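Local coordinates for solute-binding protein (Thermoactinomyces vulgaris, PDB 2ZYO), which binds maltotetraose and probably serves as the extracellular receptor that delivers cyclodextrins and maltodextrins to a sugar transporter, at residues F169-F174 and Q216-E221; Q210-V215 and N365-V370. One frame throughout, in Å; residues are numbered along the deposited sequence.

Contact 1 of 2, residues F169-F174 and Q216-E221. With GLC (alpha-D-glucopyranose), chain B.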
ATOM      1  N   PHE A 169      -1.531 -15.097   9.949  1.00  8.63           N
ATOM      2  CA  PHE A 169      -1.053 -13.839   9.379  1.00  8.71           C
ATOM      3  C   PHE A 169      -0.171 -13.080  10.361  1.00  8.29           C
ATOM      4  O   PHE A 169      -0.008 -13.506  11.509  1.00  9.72           O
ATOM      5  CB  PHE A 169      -2.216 -12.976   8.840  1.00  9.67           C
ATOM      6  CG  PHE A 169      -3.013 -12.253   9.900  1.00  9.45           C
ATOM      7  CD1 PHE A 169      -2.883 -10.874  10.062  1.00  9.97           C
ATOM      8  CD2 PHE A 169      -3.925 -12.937  10.705  1.00 11.30           C
ATOM      9  CE1 PHE A 169      -3.625 -10.191  11.023  1.00 10.11           C
ATOM     10  CE2 PHE A 169      -4.672 -12.261  11.672  1.00 11.78           C
ATOM     11  CZ  PHE A 169      -4.521 -10.884  11.829  1.00 10.34           C
ATOM     12  N   GLU A 170       0.406 -11.972   9.897  1.00  8.71           N
ATOM     13  CA  GLU A 170       1.267 -11.126  10.720  1.00 10.68           C
ATOM     14  C   GLU A 170       0.454 -10.298  11.709  1.00 10.39           C
ATOM     15  O   GLU A 170       0.365  -9.069  11.586  1.00 11.12           O
ATOM     16  CB  GLU A 170       2.117 -10.209   9.841  1.00 12.69           C
ATOM     17  CG  GLU A 170       3.341 -10.864   9.254  1.00 15.82           C
ATOM     18  CD  GLU A 170       4.311  -9.847   8.695  1.00 14.89           C
ATOM     19  OE1 GLU A 170       4.856  -9.043   9.483  1.00 16.29           O
ATOM     20  OE2 GLU A 170       4.525  -9.852   7.469  1.00 16.50           O
ATOM     21  N   ALA A 171      -0.120 -10.981  12.698  1.00  9.63           N
ATOM     22  CA  ALA A 171      -1.009 -10.354  13.677  1.00  9.98           C
ATOM     23  C   ALA A 171      -0.274  -9.484  14.700  1.00 10.04           C
ATOM     24  O   ALA A 171      -0.899  -8.889  15.576  1.00 11.45           O
ATOM     25  CB  ALA A 171      -1.861 -11.411  14.380  1.00 12.78           C
ATOM     26  N   ASN A 172       1.051  -9.423  14.586  1.00 11.34           N
ATOM     27  CA  ASN A 172       1.867  -8.544  15.423  1.00 10.46           C
ATOM     28  C   ASN A 172       2.389  -7.330  14.649  1.00 10.66           C
ATOM     29  O   ASN A 172       3.312  -6.642  15.090  1.00 10.47           O
ATOM     30  CB  ASN A 172       3.019  -9.329  16.067  1.00 11.11           C
ATOM     31  CG  ASN A 172       3.915 -10.018  15.042  1.00 12.61           C
ATOM     32  OD1 ASN A 172       3.681  -9.949  13.833  1.00 13.30           O
ATOM     33  ND2 ASN A 172       4.953 -10.690  15.530  1.00 14.13           N
ATOM     34  N   ASN A 173       1.776  -7.079  13.496  1.00 10.38           N
ATOM     35  CA  ASN A 173       2.175  -5.998  12.601  1.00  9.44           C
ATOM     36  C   ASN A 173       0.957  -5.141  12.278  1.00  8.96           C
ATOM     37  O   ASN A 173      -0.003  -5.627  11.679  1.00  9.89           O
ATOM     38  CB  ASN A 173       2.784  -6.590  11.323  1.00  9.60           C
ATOM     39  CG  ASN A 173       3.396  -5.539  10.401  1.00  8.97           C
ATOM     40  OD1 ASN A 173       2.978  -4.381  10.372  1.00 11.75           O
ATOM     41  ND2 ASN A 173       4.386  -5.959   9.617  1.00 11.86           N
ATOM     42  N   PHE A 174       1.006  -3.875  12.691  1.00  8.99           N
ATOM     43  CA  PHE A 174      -0.117  -2.940  12.542  1.00  8.98           C
ATOM     44  C   PHE A 174      -0.565  -2.740  11.095  1.00  9.25           C
ATOM     45  O   PHE A 174      -1.743  -2.476  10.839  1.00  9.04           O
ATOM     46  CB  PHE A 174       0.231  -1.597  13.192  1.00  9.36           C
ATOM     47  CG  PHE A 174      -0.876  -0.573  13.136  1.00  9.53           C
ATOM     48  CD1 PHE A 174      -2.088  -0.790  13.786  1.00 10.03           C
ATOM     49  CD2 PHE A 174      -0.689   0.626  12.451  1.00 10.64           C
ATOM     50  CE1 PHE A 174      -3.103   0.164  13.744  1.00  9.38           C
ATOM     51  CE2 PHE A 174      -1.698   1.587  12.406  1.00  9.50           C
ATOM     52  CZ  PHE A 174      -2.906   1.354  13.053  1.00 10.43           C
ATOM     53  N   GLN A 216      -5.058  -9.395  20.492  1.00 12.03           N
ATOM     54  CA  GLN A 216      -4.749 -10.280  21.612  1.00 11.91           C
ATOM     55  C   GLN A 216      -5.379 -11.664  21.451  1.00 12.20           C
ATOM     56  O   GLN A 216      -4.735 -12.678  21.722  1.00 12.17           O
ATOM     57  CB  GLN A 216      -5.202  -9.639  22.925  1.00 11.86           C
ATOM     58  CG  GLN A 216      -4.737 -10.369  24.177  1.00 12.89           C
ATOM     59  CD  GLN A 216      -5.177  -9.674  25.448  1.00 13.51           C
ATOM     60  OE1 GLN A 216      -6.334  -9.269  25.583  1.00 15.43           O
ATOM     61  NE2 GLN A 216      -4.253  -9.532  26.393  1.00 17.59           N
ATOM     62  N   LYS A 217      -6.633 -11.695  20.997  1.00 11.47           N
ATOM     63  CA  LYS A 217      -7.365 -12.950  20.804  1.00 12.41           C
ATOM     64  C   LYS A 217      -6.690 -13.896  19.810  1.00 11.39           C
ATOM     65  O   LYS A 217      -6.796 -15.117  19.939  1.00 11.80           O
ATOM     66  CB  LYS A 217      -8.807 -12.669  20.379  1.00 13.51           C
ATOM     67  CG  LYS A 217      -9.708 -12.218  21.522  1.00 17.14           C
ATOM     68  CD  LYS A 217     -11.031 -11.657  21.012  1.00 20.08           C
ATOM     69  CE  LYS A 217     -11.902 -12.728  20.371  1.00 23.32           C
ATOM     70  NZ  LYS A 217     -13.096 -12.124  19.719  1.00 27.51           N
ATOM     71  N   TRP A 218      -5.991 -13.334  18.827  1.00 10.99           N
ATOM     72  CA  TRP A 218      -5.268 -14.143  17.848  1.00 11.66           C
ATOM     73  C   TRP A 218      -4.134 -14.949  18.479  1.00 12.11           C
ATOM     74  O   TRP A 218      -3.746 -15.995  17.963  1.00 13.17           O
ATOM     75  CB  TRP A 218      -4.758 -13.276  16.693  1.00 12.62           C
ATOM     76  CG  TRP A 218      -5.833 -13.002  15.696  1.00 12.16           C
ATOM     77  CD1 TRP A 218      -6.637 -11.901  15.637  1.00 13.66           C
ATOM     78  CD2 TRP A 218      -6.249 -13.862  14.628  1.00 12.07           C
ATOM     79  NE1 TRP A 218      -7.521 -12.015  14.590  1.00 12.93           N
ATOM     80  CE2 TRP A 218      -7.306 -13.209  13.955  1.00 12.47           C
ATOM     81  CE3 TRP A 218      -5.825 -15.117  14.169  1.00 10.07           C
ATOM     82  CZ2 TRP A 218      -7.949 -13.770  12.846  1.00 11.80           C
ATOM     83  CZ3 TRP A 218      -6.468 -15.675  13.065  1.00  9.59           C
ATOM     84  CH2 TRP A 218      -7.518 -15.000  12.417  1.00 10.93           C
ATOM     85  N   PHE A 219      -3.633 -14.471  19.613  1.00 12.45           N
ATOM     86  CA  PHE A 219      -2.551 -15.148  20.318  1.00 13.07           C
ATOM     87  C   PHE A 219      -3.055 -15.981  21.495  1.00 14.61           C
ATOM     88  O   PHE A 219      -2.533 -17.066  21.754  1.00 17.78           O
ATOM     89  CB  PHE A 219      -1.477 -14.139  20.740  1.00 11.98           C
ATOM     90  CG  PHE A 219      -0.824 -13.448  19.576  1.00 10.56           C
ATOM     91  CD1 PHE A 219       0.246 -14.043  18.916  1.00 10.97           C
ATOM     92  CD2 PHE A 219      -1.303 -12.224  19.114  1.00 11.24           C
ATOM     93  CE1 PHE A 219       0.843 -13.421  17.825  1.00 12.44           C
ATOM     94  CE2 PHE A 219      -0.711 -11.595  18.021  1.00 12.77           C
ATOM     95  CZ  PHE A 219       0.362 -12.193  17.376  1.00 12.85           C
ATOM     96  N   THR A 220      -4.084 -15.488  22.181  1.00 13.48           N
ATOM     97  CA  THR A 220      -4.644 -16.178  23.352  1.00 14.54           C
ATOM     98  C   THR A 220      -5.665 -17.266  23.001  1.00 15.90           C
ATOM     99  O   THR A 220      -5.811 -18.244  23.740  1.00 19.42           O
ATOM    100  CB  THR A 220      -5.302 -15.191  24.336  1.00 14.85           C
ATOM    101  OG1 THR A 220      -6.343 -14.468  23.666  1.00 14.73           O
ATOM    102  CG2 THR A 220      -4.274 -14.210  24.897  1.00 14.95           C
ATOM    103  N   GLU A 221      -6.375 -17.091  21.886  1.00 14.44           N
ATOM    104  CA  GLU A 221      -7.411 -18.046  21.475  1.00 14.46           C
ATOM    105  C   GLU A 221      -7.094 -18.777  20.169  1.00 14.48           C
ATOM    106  O   GLU A 221      -7.396 -19.965  20.031  1.00 14.54           O
ATOM    107  CB  GLU A 221      -8.774 -17.356  21.364  1.00 14.44           C
ATOM    108  CG  GLU A 221      -9.319 -16.799  22.676  1.00 17.63           C
ATOM    109  CD  GLU A 221     -10.705 -16.193  22.523  1.00 19.70           C
ATOM    110  OE1 GLU A 221     -11.494 -16.688  21.689  1.00 22.17           O
ATOM    111  OE2 GLU A 221     -11.009 -15.221  23.243  1.00 22.14           O
TER
HETATM  112  C1  GLC B   2       4.284  -1.115   5.948  1.00 46.39           C
HETATM  113  C2  GLC B   2       4.958   0.248   5.771  1.00 46.53           C
HETATM  114  C3  GLC B   2       6.311   0.256   6.477  1.00 46.74           C
HETATM  115  C4  GLC B   2       6.140  -0.127   7.950  1.00 46.93           C
HETATM  116  C5  GLC B   2       5.410  -1.471   8.058  1.00 46.61           C
HETATM  117  C6  GLC B   2       5.089  -1.846   9.491  1.00 46.31           C
HETATM  118  O2  GLC B   2       5.139   0.514   4.390  1.00 46.51           O
HETATM  119  O3  GLC B   2       6.897   1.544   6.378  1.00 47.80           O
HETATM  120  O4  GLC B   2       7.414  -0.224   8.570  1.00 47.23           O
HETATM  121  O5  GLC B   2       4.158  -1.425   7.336  1.00 46.58           O
HETATM  122  O6  GLC B   2       5.664  -3.098   9.831  1.00 46.84           O

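Contact 2 of 2, residues Q210-V215 and N365-V370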
ATOM      1  N   GLN A 210     -10.185  -1.619  21.919  1.00  9.41           N
ATOM      2  CA  GLN A 210     -11.050  -2.678  21.389  1.00  9.64           C
ATOM      3  C   GLN A 210     -10.408  -3.397  20.201  1.00  9.77           C
ATOM      4  O   GLN A 210     -10.557  -4.612  20.048  1.00 11.07           O
ATOM      5  CB  GLN A 210     -12.433  -2.134  21.012  1.00  9.90           C
ATOM      6  CG  GLN A 210     -13.194  -1.483  22.169  1.00 12.30           C
ATOM      7  CD  GLN A 210     -13.440  -2.428  23.331  1.00 13.84           C
ATOM      8  OE1 GLN A 210     -12.972  -2.194  24.447  1.00 17.83           O
ATOM      9  NE2 GLN A 210     -14.169  -3.503  23.074  1.00 15.15           N
ATOM     10  N   GLY A 211      -9.699  -2.638  19.366  1.00  8.81           N
ATOM     11  CA  GLY A 211      -8.948  -3.202  18.245  1.00  9.31           C
ATOM     12  C   GLY A 211      -7.831  -4.118  18.715  1.00  8.04           C
ATOM     13  O   GLY A 211      -7.680  -5.233  18.213  1.00  8.06           O
ATOM     14  N   MET A 212      -7.054  -3.648  19.691  1.00  8.86           N
ATOM     15  CA  MET A 212      -5.952  -4.436  20.255  1.00  8.84           C
ATOM     16  C   MET A 212      -6.457  -5.663  21.024  1.00  9.24           C
ATOM     17  O   MET A 212      -5.749  -6.669  21.129  1.00  9.30           O
ATOM     18  CB  MET A 212      -5.053  -3.561  21.140  1.00  8.89           C
ATOM     19  CG  MET A 212      -3.785  -4.253  21.655  1.00  9.33           C
ATOM     20  SD  MET A 212      -2.651  -4.816  20.362  1.00 11.22           S
ATOM     21  CE  MET A 212      -1.571  -3.397  20.228  1.00 11.64           C
ATOM     22  N   ASN A 213      -7.675  -5.580  21.558  1.00  9.95           N
ATOM     23  CA  ASN A 213      -8.308  -6.741  22.185  1.00  9.87           C
ATOM     24  C   ASN A 213      -8.528  -7.870  21.181  1.00 11.40           C
ATOM     25  O   ASN A 213      -8.419  -9.050  21.527  1.00 11.48           O
ATOM     26  CB  ASN A 213      -9.639  -6.361  22.837  1.00 10.93           C
ATOM     27  CG  ASN A 213      -9.463  -5.593  24.135  1.00 12.30           C
ATOM     28  OD1 ASN A 213      -8.358  -5.465  24.657  1.00 13.32           O
ATOM     29  ND2 ASN A 213     -10.563  -5.074  24.661  1.00 13.72           N
ATOM     30  N   GLU A 214      -8.842  -7.503  19.939  1.00 11.54           N
ATOM     31  CA  GLU A 214      -8.985  -8.484  18.864  1.00 12.42           C
ATOM     32  C   GLU A 214      -7.629  -9.089  18.511  1.00 12.00           C
ATOM     33  O   GLU A 214      -7.513 -10.301  18.341  1.00 13.08           O
ATOM     34  CB  GLU A 214      -9.630  -7.859  17.621  1.00 14.05           C
ATOM     35  CG  GLU A 214     -11.074  -7.400  17.814  1.00 18.38           C
ATOM     36  CD  GLU A 214     -12.103  -8.520  17.683  1.00 21.62           C
ATOM     37  OE1 GLU A 214     -11.771  -9.698  17.942  1.00 20.13           O
ATOM     38  OE2 GLU A 214     -13.261  -8.214  17.323  1.00 25.12           O
ATOM     39  N   VAL A 215      -6.609  -8.236  18.410  1.00 11.12           N
ATOM     40  CA  VAL A 215      -5.230  -8.676  18.177  1.00 11.55           C
ATOM     41  C   VAL A 215      -4.809  -9.713  19.223  1.00 11.05           C
ATOM     42  O   VAL A 215      -4.287 -10.779  18.881  1.00 11.34           O
ATOM     43  CB  VAL A 215      -4.243  -7.475  18.182  1.00 11.25           C
ATOM     44  CG1 VAL A 215      -2.790  -7.948  18.168  1.00 12.98           C
ATOM     45  CG2 VAL A 215      -4.523  -6.547  17.003  1.00 11.53           C
ATOM     46  N   ASN A 365       5.746  -2.769  18.304  1.00 13.58           N
ATOM     47  CA  ASN A 365       6.250  -3.210  19.601  1.00 12.79           C
ATOM     48  C   ASN A 365       5.106  -3.459  20.577  1.00 12.89           C
ATOM     49  O   ASN A 365       5.114  -4.447  21.312  1.00 13.51           O
ATOM     50  CB  ASN A 365       7.236  -2.191  20.180  1.00 13.82           C
ATOM     51  CG  ASN A 365       8.571  -2.185  19.455  1.00 15.61           C
ATOM     52  OD1 ASN A 365       8.826  -3.009  18.575  1.00 17.50           O
ATOM     53  ND2 ASN A 365       9.434  -1.248  19.827  1.00 16.16           N
ATOM     54  N   ALA A 366       4.117  -2.566  20.564  1.00 11.38           N
ATOM     55  CA  ALA A 366       2.908  -2.726  21.370  1.00 11.54           C
ATOM     56  C   ALA A 366       2.178  -4.030  21.042  1.00 11.02           C
ATOM     57  O   ALA A 366       1.690  -4.711  21.941  1.00 12.07           O
ATOM     58  CB  ALA A 366       1.981  -1.531  21.191  1.00 10.62           C
ATOM     59  N   HIS A 367       2.114  -4.370  19.754  1.00 10.55           N
ATOM     60  CA  HIS A 367       1.568  -5.657  19.317  1.00  9.89           C
ATOM     61  C   HIS A 367       2.347  -6.827  19.923  1.00 10.90           C
ATOM     62  O   HIS A 367       1.748  -7.786  20.409  1.00 11.39           O
ATOM     63  CB  HIS A 367       1.579  -5.768  17.792  1.00 10.56           C
ATOM     64  CG  HIS A 367       0.430  -5.082  17.121  1.00  9.81           C
ATOM     65  ND1 HIS A 367       0.300  -3.711  17.081  1.00 10.27           N
ATOM     66  CD2 HIS A 367      -0.633  -5.580  16.444  1.00  9.66           C
ATOM     67  CE1 HIS A 367      -0.799  -3.394  16.418  1.00  9.60           C
ATOM     68  NE2 HIS A 367      -1.383  -4.509  16.021  1.00 10.38           N
ATOM     69  N   THR A 368       3.676  -6.733  19.890  1.00 12.21           N
ATOM     70  CA  THR A 368       4.552  -7.768  20.447  1.00 13.46           C
ATOM     71  C   THR A 368       4.334  -7.948  21.950  1.00 13.95           C
ATOM     72  O   THR A 368       4.191  -9.078  22.424  1.00 12.66           O
ATOM     73  CB  THR A 368       6.039  -7.473  20.136  1.00 15.13           C
ATOM     74  OG1 THR A 368       6.250  -7.567  18.724  1.00 16.06           O
ATOM     75  CG2 THR A 368       6.960  -8.470  20.831  1.00 15.12           C
ATOM     76  N   PHE A 369       4.293  -6.839  22.690  1.00 14.05           N
ATOM     77  CA  PHE A 369       4.103  -6.899  24.142  1.00 14.54           C
ATOM     78  C   PHE A 369       2.764  -7.539  24.513  1.00 14.99           C
ATOM     79  O   PHE A 369       2.680  -8.299  25.479  1.00 13.86           O
ATOM     80  CB  PHE A 369       4.242  -5.511  24.788  1.00 14.41           C
ATOM     81  CG  PHE A 369       5.575  -4.850  24.546  1.00 16.87           C
ATOM     82  CD1 PHE A 369       6.762  -5.584  24.598  1.00 19.04           C
ATOM     83  CD2 PHE A 369       5.646  -3.487  24.283  1.00 16.99           C
ATOM     84  CE1 PHE A 369       7.992  -4.968  24.372  1.00 21.17           C
ATOM     85  CE2 PHE A 369       6.870  -2.863  24.059  1.00 18.94           C
ATOM     86  CZ  PHE A 369       8.044  -3.604  24.103  1.00 20.96           C
ATOM     87  N   VAL A 370       1.729  -7.239  23.730  1.00 13.40           N
ATOM     88  CA  VAL A 370       0.409  -7.843  23.919  1.00 13.04           C
ATOM     89  C   VAL A 370       0.422  -9.334  23.557  1.00 13.95           C
ATOM     90  O   VAL A 370      -0.079 -10.164  24.321  1.00 14.22           O
ATOM     91  CB  VAL A 370      -0.691  -7.085  23.121  1.00 12.42           C
ATOM     92  CG1 VAL A 370      -2.023  -7.820  23.182  1.00 11.70           C
ATOM     93  CG2 VAL A 370      -0.855  -5.675  23.659  1.00 12.38           C
TER

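Contact 1 of 2, residues F169-F174 and Q216-E221
Phe169 drives the edge of its ring into the face of the Trp218 indole, and this edge-to-face (T-shaped) pair is the main aromatic element between 169-174 and 216-221. The planes stand at 90° with the centroid of the Phe169 ring 5.0 Å from that of the six-membered ring of Trp218. Phe169 CE2 does the touching: it sits over the centre of the indole and comes within 3.6 Å of Trp218 CE2. A chi1 of 77° sets CG of Phe169 between the backbone N and the carbonyl carbon, from where the ring extends to the indole. Tyr147 OH takes up the indole NE1.

Apolar packing adds a second point of contact. Ala171 CB fits between the two aromatic residues of the helix, 4.1 Å from Trp218 CB and 3.8 Å from Phe219 CZ, and it also lies over the rim of the Phe169 face. Phe219 turns its edge toward the backbone, with CE2 3.7 Å from Ala171 O, a buried carbonyl oxygen that has no hydrogen-bonding partner in the model.

Residues Glu170 to Asn173 form a type I beta turn that leads from strand 165-169 into helix 174-183, with Asn173 as the N-cap of that helix, as its OD1 bond to Tyr175 N attests.

The polar bonds of Asn173 face the sugar and the turn. OD1 accepts from O6 of a glucose unit at 3.0 Å, and ND2, which also bonds a glucose O6, donates to Glu170 OE1 at 3.1 Å, nearly straight at 164°. Together with the OD1 bond to Tyr175 N, this should hold the amide in its rotation.

Contact 2 of 2, residues Q210-V215 and N365-V370
Met212 reaches His367 through an extended start and a bent end: chi1 of -174° puts CG anti to the backbone N, and bends at chi2 and chi3 then turn SD and CE over the imidazole. SD lies almost on the ring normal, 4.4 Å from the centroid of the His367 ring, a sulfur-aromatic contact over the face. The methyl CE lies over the same face nearer the rim and makes a CH-pi contact, its closest ring atom being His367 ND1 at 3.7 Å.

The rest of Met212 is packed from the second helix. Its CG meets Val370 CG2 at 3.8 Å, while CE also lies 4.1 Å from Ala366 CB. Val215 crosses the imidazole at about a right angle, with CG1 3.6 Å from His367 CD2. Both ring nitrogens are engaged elsewhere, ND1 with Ile363 O one turn back and NE2 with Thr177 OG1 of helix 174-183. Two such anchors, at separate ring atoms, hold the imidazole in its rotation.

Beyond the pair, helix 377-394 covers Met212 through Pro377 and Leu381, whereas Leu180 and Phe181 pack on Val215. With segment axes 10.5 Å apart and crossing at -54°, this is helix-on-helix packing through side chains, joining helices 206-220 and 360-371, far apart in sequence, within one lobe of a periplasmic-binding-protein fold.

Overall arrangement
Both contacts are buried and share helix 206-220: 210-215 packs on helix 360-371, and 216-221 adds the loop before helix 174-183 while still touching the end of helix 360-371 through Gln216 and Phe219. Their centres lie 7 Å apart and they touch directly, Ala171 O meeting Val215 CG1 at 3.3 Å and Asn172 O meeting His367 CB at the same distance. Contact 1 joins a helix to a turn through paired aromatic rings and ends at the sugar; contact 2 joins two helices through sulfur, methyl groups and an imidazole. Contact 1 includes a pocket residue, while the His367 side chain of contact 2 lies about 9 Å from a bound glucose.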